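Local coordinates for protein bacillaene synthase dehydratase PksH (Bacillus subtilis, PDB 3HP0) that dehydrates the (S)-3-hydroxy-3-methylglutaryl group tethered to PksL to a 3-methylglutaconyl moiety during synthesis of the antibiotic bacillaene, at residues L40-L43 with N44-T48; P88-D91 with L92-L96; V172-A175 with S176-L180; F150-R154 with I155-K159. All coordinates share one frame; numbering follows the deposited sequence.

Contact 1: L40-L43 with N44-T48; sequences LQVL and NQCET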
loop_
_atom_site.group_PDB
_atom_site.type_symbol
_atom_site.label_atom_id
_atom_site.label_comp_id
_atom_site.label_asym_id
_atom_site.label_seq_id
_atom_site.Cartn_x
_atom_site.Cartn_y
_atom_site.Cartn_z
ATOM N N LEU A 40 -2.213 -10.691 -6.625
ATOM C CA LEU A 40 -3.520 -10.876 -7.241
ATOM C C LEU A 40 -3.830 -12.362 -7.302
ATOM O O LEU A 40 -4.973 -12.786 -7.145
ATOM C CB LEU A 40 -3.517 -10.283 -8.645
ATOM C CG LEU A 40 -3.311 -8.770 -8.639
ATOM C CD1 LEU A 40 -3.067 -8.263 -10.047
ATOM C CD2 LEU A 40 -4.537 -8.113 -8.029
ATOM N N GLN A 41 -2.780 -13.143 -7.518
ATOM C CA GLN A 41 -2.865 -14.590 -7.610
ATOM C C GLN A 41 -3.190 -15.216 -6.253
ATOM O O GLN A 41 -3.960 -16.175 -6.167
ATOM C CB GLN A 41 -1.534 -15.125 -8.122
ATOM C CG GLN A 41 -1.473 -16.618 -8.267
ATOM C CD GLN A 41 -0.070 -17.090 -8.580
ATOM O OE1 GLN A 41 0.582 -16.580 -9.496
ATOM N NE2 GLN A 41 0.405 -18.070 -7.820
ATOM N N VAL A 42 -2.589 -14.681 -5.196
ATOM C CA VAL A 42 -2.838 -15.178 -3.853
ATOM C C VAL A 42 -4.252 -14.789 -3.414
ATOM O O VAL A 42 -4.940 -15.564 -2.746
ATOM C CB VAL A 42 -1.832 -14.591 -2.841
ATOM C CG1 VAL A 42 -2.203 -15.026 -1.434
ATOM C CG2 VAL A 42 -0.423 -15.038 -3.181
ATOM N N LEU A 43 -4.680 -13.586 -3.790
ATOM C CA LEU A 43 -6.003 -13.115 -3.421
ATOM C C LEU A 43 -7.106 -13.902 -4.112
ATOM O O LEU A 43 -8.192 -14.068 -3.555
ATOM C CB LEU A 43 -6.147 -11.620 -3.714
ATOM C CG LEU A 43 -5.350 -10.699 -2.786
ATOM C CD1 LEU A 43 -5.707 -9.254 -3.082
ATOM C CD2 LEU A 43 -5.662 -11.034 -1.325
ATOM N N ASN A 44 -6.840 -14.379 -5.324
ATOM C CA ASN A 44 -7.823 -15.187 -6.041
ATOM C C ASN A 44 -8.019 -16.514 -5.319
ATOM O O ASN A 44 -9.121 -17.055 -5.295
ATOM C CB ASN A 44 -7.383 -15.442 -7.479
ATOM C CG ASN A 44 -7.828 -14.346 -8.415
ATOM O OD1 ASN A 44 -9.006 -13.980 -8.424
ATOM N ND2 ASN A 44 -6.902 -13.815 -9.210
ATOM N N GLN A 45 -6.951 -17.041 -4.733
ATOM C CA GLN A 45 -7.065 -18.289 -3.991
ATOM C C GLN A 45 -7.936 -18.036 -2.761
ATOM O O GLN A 45 -8.726 -18.888 -2.363
ATOM C CB GLN A 45 -5.690 -18.789 -3.544
ATOM C CG GLN A 45 -4.776 -19.207 -4.681
ATOM C CD GLN A 45 -3.418 -19.689 -4.198
ATOM O OE1 GLN A 45 -2.557 -20.065 -4.995
ATOM N NE2 GLN A 45 -3.219 -19.677 -2.888
ATOM N N CYS A 46 -7.790 -16.856 -2.166
ATOM C CA CYS A 46 -8.562 -16.494 -0.988
ATOM C C CYS A 46 -10.005 -16.115 -1.342
ATOM O O CYS A 46 -10.863 -16.030 -0.468
ATOM C CB CYS A 46 -7.897 -15.321 -0.261
ATOM S SG CYS A 46 -6.222 -15.637 0.314
ATOM N N GLU A 47 -10.261 -15.888 -2.625
ATOM C CA GLU A 47 -11.581 -15.508 -3.116
ATOM C C GLU A 47 -12.703 -16.518 -2.831
ATOM O O GLU A 47 -13.784 -16.151 -2.365
ATOM C CB GLU A 47 -11.490 -15.242 -4.625
ATOM C CG GLU A 47 -12.820 -15.136 -5.370
ATOM C CD GLU A 47 -13.656 -13.950 -4.944
ATOM O OE1 GLU A 47 -13.149 -12.805 -5.022
ATOM O OE2 GLU A 47 -14.826 -14.161 -4.551
ATOM N N THR A 48 -12.446 -17.789 -3.103
ATOM C CA THR A 48 -13.454 -18.815 -2.886
ATOM C C THR A 48 -13.087 -19.820 -1.804
ATOM O O THR A 48 -13.935 -20.544 -1.298
ATOM C CB THR A 48 -13.739 -19.581 -4.202
ATOM O OG1 THR A 48 -12.492 -19.988 -4.789
ATOM C CG2 THR A 48 -14.527 -18.703 -5.186
HETATM O O HOH W 1 -9.949 -12.237 -4.040
#

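Contact 2: P88-D91 with L92-L96; sequences PLYD and LWMKL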
loop_
_atom_site.group_PDB
_atom_site.type_symbol
_atom_site.label_atom_id
_atom_site.label_comp_id
_atom_site.label_asym_id
_atom_site.label_seq_id
_atom_site.Cartn_x
_atom_site.Cartn_y
_atom_site.Cartn_z
ATOM N N PRO A 88 -2.618 -2.346 -12.545
ATOM C CA PRO A 88 -2.581 -3.580 -11.757
ATOM C C PRO A 88 -2.434 -3.284 -10.256
ATOM O O PRO A 88 -3.136 -3.864 -9.420
ATOM C CB PRO A 88 -1.373 -4.313 -12.337
ATOM C CG PRO A 88 -1.411 -3.903 -13.773
ATOM C CD PRO A 88 -1.677 -2.420 -13.675
ATOM N N LEU A 89 -1.520 -2.380 -9.921
ATOM C CA LEU A 89 -1.296 -2.005 -8.531
ATOM C C LEU A 89 -2.564 -1.387 -7.929
ATOM O O LEU A 89 -2.971 -1.731 -6.815
ATOM C CB LEU A 89 -0.148 -0.996 -8.432
ATOM C CG LEU A 89 0.182 -0.506 -7.020
ATOM C CD1 LEU A 89 0.683 -1.677 -6.184
ATOM C CD2 LEU A 89 1.238 0.593 -7.072
ATOM N N TYR A 90 -3.185 -0.476 -8.671
ATOM C CA TYR A 90 -4.390 0.187 -8.190
ATOM C C TYR A 90 -5.509 -0.813 -7.939
ATOM O O TYR A 90 -6.171 -0.758 -6.902
ATOM C CB TYR A 90 -4.860 1.235 -9.190
ATOM C CG TYR A 90 -5.766 2.296 -8.595
ATOM C CD1 TYR A 90 -5.244 3.521 -8.160
ATOM C CD2 TYR A 90 -7.147 2.088 -8.485
ATOM C CE1 TYR A 90 -6.066 4.508 -7.652
ATOM C CE2 TYR A 90 -7.985 3.080 -7.965
ATOM C CZ TYR A 90 -7.439 4.287 -7.559
ATOM O OH TYR A 90 -8.258 5.295 -7.103
ATOM N N ASP A 91 -5.712 -1.731 -8.882
ATOM C CA ASP A 91 -6.757 -2.744 -8.750
ATOM C C ASP A 91 -6.489 -3.695 -7.601
ATOM O O ASP A 91 -7.421 -4.193 -6.978
ATOM C CB ASP A 91 -6.919 -3.527 -10.052
ATOM C CG ASP A 91 -7.577 -2.703 -11.128
ATOM O OD1 ASP A 91 -8.543 -1.983 -10.799
ATOM O OD2 ASP A 91 -7.136 -2.773 -12.293
ATOM N N LEU A 92 -5.213 -3.942 -7.332
ATOM C CA LEU A 92 -4.809 -4.798 -6.225
ATOM C C LEU A 92 -5.248 -4.117 -4.925
ATOM O O LEU A 92 -5.906 -4.730 -4.076
ATOM C CB LEU A 92 -3.298 -4.969 -6.232
ATOM C CG LEU A 92 -2.623 -5.617 -5.024
ATOM C CD1 LEU A 92 -3.248 -6.969 -4.714
ATOM C CD2 LEU A 92 -1.141 -5.750 -5.324
ATOM N N TRP A 93 -4.903 -2.843 -4.778
ATOM C CA TRP A 93 -5.282 -2.114 -3.580
ATOM C C TRP A 93 -6.797 -2.065 -3.466
ATOM O O TRP A 93 -7.341 -2.087 -2.363
ATOM C CB TRP A 93 -4.703 -0.699 -3.599
ATOM C CG TRP A 93 -3.208 -0.667 -3.398
ATOM C CD1 TRP A 93 -2.434 -1.651 -2.852
ATOM C CD2 TRP A 93 -2.322 0.411 -3.711
ATOM N NE1 TRP A 93 -1.121 -1.253 -2.807
ATOM C CE2 TRP A 93 -1.022 0.009 -3.327
ATOM C CE3 TRP A 93 -2.497 1.680 -4.282
ATOM C CZ2 TRP A 93 0.100 0.832 -3.495
ATOM C CZ3 TRP A 93 -1.384 2.498 -4.452
ATOM C CH2 TRP A 93 -0.102 2.070 -4.059
HETATM N N MSE A 94 -7.479 -2.013 -4.611
HETATM C CA MSE A 94 -8.942 -1.987 -4.610
HETATM C C MSE A 94 -9.486 -3.333 -4.145
HETATM O O MSE A 94 -10.471 -3.400 -3.419
HETATM C CB MSE A 94 -9.491 -1.689 -6.003
HETATM C CG MSE A 94 -9.263 -0.271 -6.479
HETATM SE SE MSE A 94 -10.548 0.232 -7.858
HETATM C CE MSE A 94 -11.976 0.830 -6.690
ATOM N N LYS A 95 -8.824 -4.402 -4.567
ATOM C CA LYS A 95 -9.227 -5.759 -4.219
ATOM C C LYS A 95 -9.178 -5.913 -2.693
ATOM O O LYS A 95 -10.094 -6.474 -2.079
ATOM C CB LYS A 95 -8.274 -6.762 -4.880
ATOM C CG LYS A 95 -8.866 -8.123 -5.193
ATOM C CD LYS A 95 -9.836 -8.026 -6.363
ATOM C CE LYS A 95 -9.982 -9.365 -7.089
ATOM N NZ LYS A 95 -10.819 -9.259 -8.334
ATOM N N LEU A 96 -8.099 -5.417 -2.092
ATOM C CA LEU A 96 -7.932 -5.482 -0.650
ATOM C C LEU A 96 -9.135 -4.882 0.050
ATOM O O LEU A 96 -9.551 -5.373 1.096
ATOM C CB LEU A 96 -6.674 -4.726 -0.227
ATOM C CG LEU A 96 -5.322 -5.440 -0.165
ATOM C CD1 LEU A 96 -5.354 -6.800 -0.835
ATOM C CD2 LEU A 96 -4.298 -4.536 -0.806
#

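Contact 3: V172-A175 with S176-L180; sequences VQEA and SEWGL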
loop_
_atom_site.group_PDB
_atom_site.type_symbol
_atom_site.label_atom_id
_atom_site.label_comp_id
_atom_site.label_asym_id
_atom_site.label_seq_id
_atom_site.Cartn_x
_atom_site.Cartn_y
_atom_site.Cartn_z
ATOM N N VAL A 172 3.650 7.331 14.627
ATOM C CA VAL A 172 2.620 6.316 14.728
ATOM C C VAL A 172 1.450 6.888 15.533
ATOM O O VAL A 172 0.314 6.433 15.401
ATOM C CB VAL A 172 3.156 5.036 15.408
ATOM C CG1 VAL A 172 3.693 5.358 16.786
ATOM C CG2 VAL A 172 2.050 3.994 15.489
ATOM N N GLN A 173 1.734 7.899 16.355
ATOM C CA GLN A 173 0.705 8.554 17.170
ATOM C C GLN A 173 -0.259 9.353 16.294
ATOM O O GLN A 173 -1.480 9.224 16.430
ATOM C CB GLN A 173 1.329 9.520 18.191
ATOM C CG GLN A 173 2.032 8.889 19.385
ATOM C CD GLN A 173 3.249 8.068 19.003
ATOM O OE1 GLN A 173 4.000 8.421 18.087
ATOM N NE2 GLN A 173 3.462 6.970 19.721
ATOM N N GLU A 174 0.291 10.190 15.411
ATOM C CA GLU A 174 -0.541 10.999 14.526
ATOM C C GLU A 174 -1.329 10.079 13.604
ATOM O O GLU A 174 -2.522 10.286 13.383
ATOM C CB GLU A 174 0.305 11.941 13.676
ATOM C CG GLU A 174 1.373 12.671 14.431
ATOM C CD GLU A 174 2.128 13.643 13.546
ATOM O OE1 GLU A 174 1.578 14.737 13.276
ATOM O OE2 GLU A 174 3.259 13.304 13.117
ATOM N N ALA A 175 -0.656 9.067 13.066
ATOM C CA ALA A 175 -1.320 8.120 12.185
ATOM C C ALA A 175 -2.560 7.590 12.902
ATOM O O ALA A 175 -3.633 7.464 12.304
ATOM C CB ALA A 175 -0.376 6.968 11.835
ATOM N N SER A 176 -2.407 7.298 14.192
ATOM C CA SER A 176 -3.511 6.778 14.994
ATOM C C SER A 176 -4.601 7.818 15.156
ATOM O O SER A 176 -5.777 7.536 14.928
ATOM C CB SER A 176 -3.018 6.336 16.380
ATOM O OG SER A 176 -4.092 5.858 17.183
ATOM N N GLU A 177 -4.208 9.024 15.549
ATOM C CA GLU A 177 -5.166 10.102 15.747
ATOM C C GLU A 177 -5.901 10.429 14.451
ATOM O O GLU A 177 -7.107 10.687 14.464
ATOM C CB GLU A 177 -4.458 11.355 16.274
ATOM C CG GLU A 177 -3.705 11.138 17.584
ATOM C CD GLU A 177 -2.937 12.375 18.046
ATOM O OE1 GLU A 177 -1.958 12.218 18.816
ATOM O OE2 GLU A 177 -3.315 13.502 17.650
ATOM N N TRP A 178 -5.180 10.397 13.333
ATOM C CA TRP A 178 -5.766 10.707 12.032
ATOM C C TRP A 178 -6.630 9.606 11.419
ATOM O O TRP A 178 -7.473 9.874 10.566
ATOM C CB TRP A 178 -4.667 11.072 11.037
ATOM C CG TRP A 178 -3.877 12.290 11.411
ATOM C CD1 TRP A 178 -4.057 13.090 12.505
ATOM C CD2 TRP A 178 -2.781 12.853 10.680
ATOM N NE1 TRP A 178 -3.145 14.116 12.495
ATOM C CE2 TRP A 178 -2.354 13.999 11.383
ATOM C CE3 TRP A 178 -2.128 12.506 9.488
ATOM C CZ2 TRP A 178 -1.295 14.795 10.941
ATOM C CZ3 TRP A 178 -1.079 13.297 9.049
ATOM C CH2 TRP A 178 -0.676 14.434 9.771
ATOM N N GLY A 179 -6.421 8.368 11.844
ATOM C CA GLY A 179 -7.199 7.281 11.292
ATOM C C GLY A 179 -6.413 6.481 10.273
ATOM O O GLY A 179 -6.950 5.536 9.699
ATOM N N LEU A 180 -5.153 6.861 10.039
ATOM C CA LEU A 180 -4.303 6.141 9.092
ATOM C C LEU A 180 -4.153 4.690 9.541
ATOM O O LEU A 180 -4.121 3.776 8.724
ATOM C CB LEU A 180 -2.923 6.787 8.988
ATOM C CG LEU A 180 -1.912 6.000 8.130
ATOM C CD1 LEU A 180 -2.568 5.542 6.825
ATOM C CD2 LEU A 180 -0.688 6.860 7.831
#

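Contact 4: F150-R154 with I155-K159; sequences FLIRR and IGRQK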
loop_
_atom_site.group_PDB
_atom_site.type_symbol
_atom_site.label_atom_id
_atom_site.label_comp_id
_atom_site.label_asym_id
_atom_site.label_seq_id
_atom_site.Cartn_x
_atom_site.Cartn_y
_atom_site.Cartn_z
ATOM N N PHE A 150 -6.881 6.260 -1.591
ATOM C CA PHE A 150 -6.979 5.318 -0.473
ATOM C C PHE A 150 -6.630 6.037 0.846
ATOM O O PHE A 150 -7.317 5.870 1.857
ATOM C CB PHE A 150 -6.026 4.140 -0.709
ATOM C CG PHE A 150 -6.377 3.302 -1.915
ATOM C CD1 PHE A 150 -7.353 2.306 -1.830
ATOM C CD2 PHE A 150 -5.763 3.538 -3.148
ATOM C CE1 PHE A 150 -7.711 1.565 -2.945
ATOM C CE2 PHE A 150 -6.117 2.795 -4.279
ATOM C CZ PHE A 150 -7.091 1.809 -4.175
ATOM N N LEU A 151 -5.571 6.847 0.819
ATOM C CA LEU A 151 -5.149 7.586 2.001
ATOM C C LEU A 151 -6.259 8.537 2.425
ATOM O O LEU A 151 -6.653 8.582 3.601
ATOM C CB LEU A 151 -3.857 8.385 1.726
ATOM C CG LEU A 151 -3.303 9.147 2.952
ATOM C CD1 LEU A 151 -3.035 8.164 4.099
ATOM C CD2 LEU A 151 -2.016 9.886 2.604
ATOM N N ILE A 152 -6.769 9.284 1.454
ATOM C CA ILE A 152 -7.829 10.246 1.696
ATOM C C ILE A 152 -9.071 9.599 2.286
ATOM O O ILE A 152 -9.711 10.166 3.170
ATOM C CB ILE A 152 -8.190 10.992 0.388
ATOM C CG1 ILE A 152 -7.036 11.937 0.031
ATOM C CG2 ILE A 152 -9.559 11.707 0.528
ATOM C CD1 ILE A 152 -7.262 12.749 -1.224
ATOM N N ARG A 153 -9.420 8.409 1.805
ATOM C CA ARG A 153 -10.594 7.739 2.347
ATOM C C ARG A 153 -10.406 7.485 3.856
ATOM O O ARG A 153 -11.370 7.481 4.618
ATOM C CB ARG A 153 -10.859 6.407 1.627
ATOM C CG ARG A 153 -11.957 5.589 2.327
ATOM C CD ARG A 153 -12.029 4.122 1.897
ATOM N NE ARG A 153 -12.749 3.341 2.908
ATOM C CZ ARG A 153 -12.235 2.978 4.087
ATOM N NH1 ARG A 153 -10.985 3.308 4.406
ATOM N NH2 ARG A 153 -12.981 2.317 4.964
ATOM N N ARG A 154 -9.163 7.282 4.278
ATOM C CA ARG A 154 -8.875 7.020 5.687
ATOM C C ARG A 154 -8.715 8.239 6.587
ATOM O O ARG A 154 -9.253 8.265 7.691
ATOM C CB ARG A 154 -7.606 6.166 5.829
ATOM C CG ARG A 154 -7.858 4.684 5.973
ATOM C CD ARG A 154 -6.557 3.908 6.054
ATOM N NE ARG A 154 -6.813 2.492 6.263
ATOM C CZ ARG A 154 -6.973 1.921 7.456
ATOM N NH1 ARG A 154 -6.888 2.651 8.566
ATOM N NH2 ARG A 154 -7.265 0.623 7.536
ATOM N N ILE A 155 -7.988 9.255 6.124
ATOM C CA ILE A 155 -7.728 10.414 6.979
ATOM C C ILE A 155 -8.336 11.736 6.574
ATOM O O ILE A 155 -8.218 12.713 7.296
ATOM C CB ILE A 155 -6.220 10.633 7.138
ATOM C CG1 ILE A 155 -5.597 10.981 5.788
ATOM C CG2 ILE A 155 -5.563 9.365 7.675
ATOM C CD1 ILE A 155 -4.131 11.337 5.890
ATOM N N GLY A 156 -8.981 11.774 5.419
ATOM C CA GLY A 156 -9.587 13.006 4.976
ATOM C C GLY A 156 -8.673 13.741 4.019
ATOM O O GLY A 156 -7.479 13.451 3.925
ATOM N N ARG A 157 -9.252 14.695 3.307
ATOM C CA ARG A 157 -8.531 15.494 2.340
ATOM C C ARG A 157 -7.470 16.400 2.967
ATOM O O ARG A 157 -6.339 16.441 2.500
ATOM C CB ARG A 157 -9.522 16.349 1.546
ATOM C CG ARG A 157 -9.616 15.979 0.088
ATOM C CD ARG A 157 -10.921 15.280 -0.281
ATOM N NE ARG A 157 -10.816 14.747 -1.641
ATOM C CZ ARG A 157 -11.661 13.888 -2.196
ATOM N NH1 ARG A 157 -12.712 13.441 -1.528
ATOM N NH2 ARG A 157 -11.428 13.452 -3.422
ATOM N N GLN A 158 -7.823 17.111 4.031
ATOM C CA GLN A 158 -6.865 18.022 4.642
ATOM C C GLN A 158 -5.620 17.341 5.207
ATOM O O GLN A 158 -4.499 17.809 5.006
ATOM C CB GLN A 158 -7.558 18.870 5.715
ATOM C CG GLN A 158 -6.709 20.003 6.272
ATOM C CD GLN A 158 -5.929 20.752 5.193
ATOM O OE1 GLN A 158 -6.438 21.001 4.105
ATOM N NE2 GLN A 158 -4.692 21.121 5.503
ATOM N N LYS A 159 -5.800 16.228 5.899
ATOM C CA LYS A 159 -4.650 15.558 6.463
ATOM C C LYS A 159 -3.724 15.017 5.373
ATOM O O LYS A 159 -2.499 15.123 5.480
ATOM C CB LYS A 159 -5.108 14.442 7.405
ATOM C CG LYS A 159 -5.897 14.957 8.604
ATOM C CD LYS A 159 -4.999 15.693 9.592
ATOM C CE LYS A 159 -5.815 16.413 10.681
ATOM N NZ LYS A 159 -6.892 15.550 11.288
#

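Contact 1: L40-L43 with N44-T48
Val42 and Cys46, one helical turn apart on helix 34-48, meet loosely, Val42 CG1 lying 4.4 Å from Cys46 SG. This helix is the crossover of a beta-alpha-beta unit, joining strands 17-22 and 53-57 of the crotonase-like fold, and each of its faces is dressed differently. The Val42 and Cys46 side chains are buried against Cys18 of strand 17-22, while Leu40 and Leu43 lean on Leu92 of helix 87-98. Gln41, Asn44 and Gln45 are exposed, with Gln41 and Gln45 also near Tyr6.

Of these, Asn44 folds back along its own helix. With CG beside the backbone N (chi1 -88°), the amide comes close to the carbonyl of Leu40, and ND2 stands 3.0 Å from Leu40 O. The angle is too poor for a hydrogen bond there; that oxygen instead accepts the backbone N-H of Asn44 at 3.1 Å from Asn44 N. Gln45 behaves differently, running out as an extended chain whose CG passes 3.5 Å from Gln41 O. Further on, Cys46 N is bonded to Val42 O at 3.2 Å, the donor tilted 20° from the carbonyl plane.

Glu47 bends at chi2 (65°), which swings its carboxylate to one side, where a water and not Leu43 O meets OE1. This water bridges the two, donating to Leu43 O at 2.6 Å and, weakly, to Glu47 OE1 at 3.4 Å.

Contact 2: P88-D91 with L92-L96
Helix 87-98 of the crotonase-like fold carries two aromatic contacts between residues four apart, Leu89 with Trp93 and Tyr90 with Met94, a selenomethionine in this crystal. Leu89 spreads its isobutyl group over one face of the indole. Its CG sits 3.9 Å from the centroid of the Trp93 six-membered ring and 14° off the normal, a CH-pi contact. Both branches join in: CD1 lies over the CE2-CZ2 side of the ring, while CD2 is 3.6 Å from Trp93 CH2. The Trp93 side chain swings CG beside its backbone N (chi1 -71°), which lays the indole back along the preceding turn, with one face turned to Leu89.

The second pair meets in another way. Met94 CG approaches the Tyr90 ring obliquely, 3.8 Å from Tyr90 CD2, and the selenium then stands at the ring edge, 5.0 Å from the Tyr90 centroid, as a Met-aromatic contact. Beneath the side chains the helical bonds are regular; Trp93 N donates to Leu89 O at 3.0 Å and nearly straight.

Surrounding elements pin the polar ends. Tyr90 OH is hydrogen-bonded to Val221 O, and Asp91 forms a salt bridge with Lys225, both on helix 220-235. The Asp91 carboxylate also lies close to that of Glu87, a like-charge neighbour whose effect Lys225 may offset. Dispersion and weak CH-pi attraction therefore hold the Leu89-Trp93 pair, whereas Tyr90 and Asp91 add directional and ionic ties from this helix to helix 220-235.

Contact 3: V172-A175 with S176-L180
Ala175 and Leu180 form the compact part of this contact, at the end of helix 172-178. Ala175 CB is 3.8 Å from Leu180 CB. The carbonyl of Ala175 faces two donors, Gly179 N at 3.0 Å and Leu180 N at 2.8 Å, both bonds weak because their angles are bent. Around this pair Leu180 packs on Leu116, Leu151 and Phe133, and Ala175 also touches Phe133.

The outer side is looser. The base of the Glu177 side chain still lies close to the preceding turn, its CG 3.2 Å from Gln173 O, but the extended outer end is exposed, as is Gln173. Between the two regions Trp178 lies beside Glu174, the two side chains pointing the same way. Glu174 CB rests over one face of the indole, 4.3 Å from the centroid of the Trp178 five-membered ring, in a CH-pi contact. OE1 of Glu174 comes within 3.7 Å of Trp178 CZ2, the carboxylate plane turned 62° from the ring. OE2 of the same carboxylate accepts the backbone N-H of Ser171, and Lys159 makes a cation-pi contact with the indole.

Trp178 N donates to Glu174 O at 2.7 Å, the last strong bond of the regular series. Gly179 then takes a positive phi of 102°, where a side chain would be jammed against the preceding carbonyl oxygen. Gly179 N also reaches Ser176 O weakly, at 3.3 Å. That 5-to-2 bond, the weak 6-to-1 bond from Leu180 N to Ala175 O and the apolar Ala175-Leu180 contact together make a Schellman motif.

Contact 4: F150-R154 with I155-K159
The Arg157 guanidinium presents one of its faces to Ile152, whose CG2 methyl stands 3.8 Å above the plane, displaced toward the rim of the group. CG2 also lies 3.9 Å from Arg157 CD, and CD1 of Ile152 approaches Arg157 NE at 4.1 Å, so the isoleucine covers the inner part of the arginine as well as its charged end. A bend at chi2 (108°) brings the Arg157 chain back over the previous helix. The guanidinium of Arg154, by contrast, is gripped from outside the two segments: NE hydrogen-bonds to Ser120 O, NH2 to Thr122 O, and NH1 to Gly179 O, with a salt bridge from NH1 to Asp182.

Away from the arginines, the buried Leu151 meets Ile155 one turn on, CG lying 3.8 Å from Ile155 CD1. With CG1 of Ile155 between the backbone N and the carbonyl carbon (chi1 64°), the CD1 methyl is carried toward that leucine.

These side chains flank the junction where helix 148-155 gives way to helix 157-166 in the crotonase-like fold. Ile155 N still bonds to Leu151 O at 2.9 Å. Gly156, the first residue beyond helix 148-155, sits at the N-cap position of helix 157-166. Its positive phi of 97° would jam a side chain against the carbonyl of Ile155, and its N donates to Ile152 O at 2.9 Å.

Overall arrangement
Contacts 1 and 2 lie on neighbouring helices whose leucines pack together, Leu40 CD2 reaching Leu92 CD1 at 3.7 Å. Contact 2 in turn meets contact 4 through Phe150, whose CE2 is 3.8 Å from Tyr90 CE1, and Arg154 of contact 4 ties in contact 3 with a probable hydrogen bond from NH1 to Gly179 O. The chain of touching contacts thus runs 1, 2, 4, 3. The centres of contact 1 and contact 3 are about 30 Å apart, on opposite sides of the molecule's centre. The middle two lie nearest the active site: the side chains of Leu151 and Trp93 are about 9 and 10 Å from that of Glu137, and the side chain of Leu89 is about 11 Å from that of Asp68.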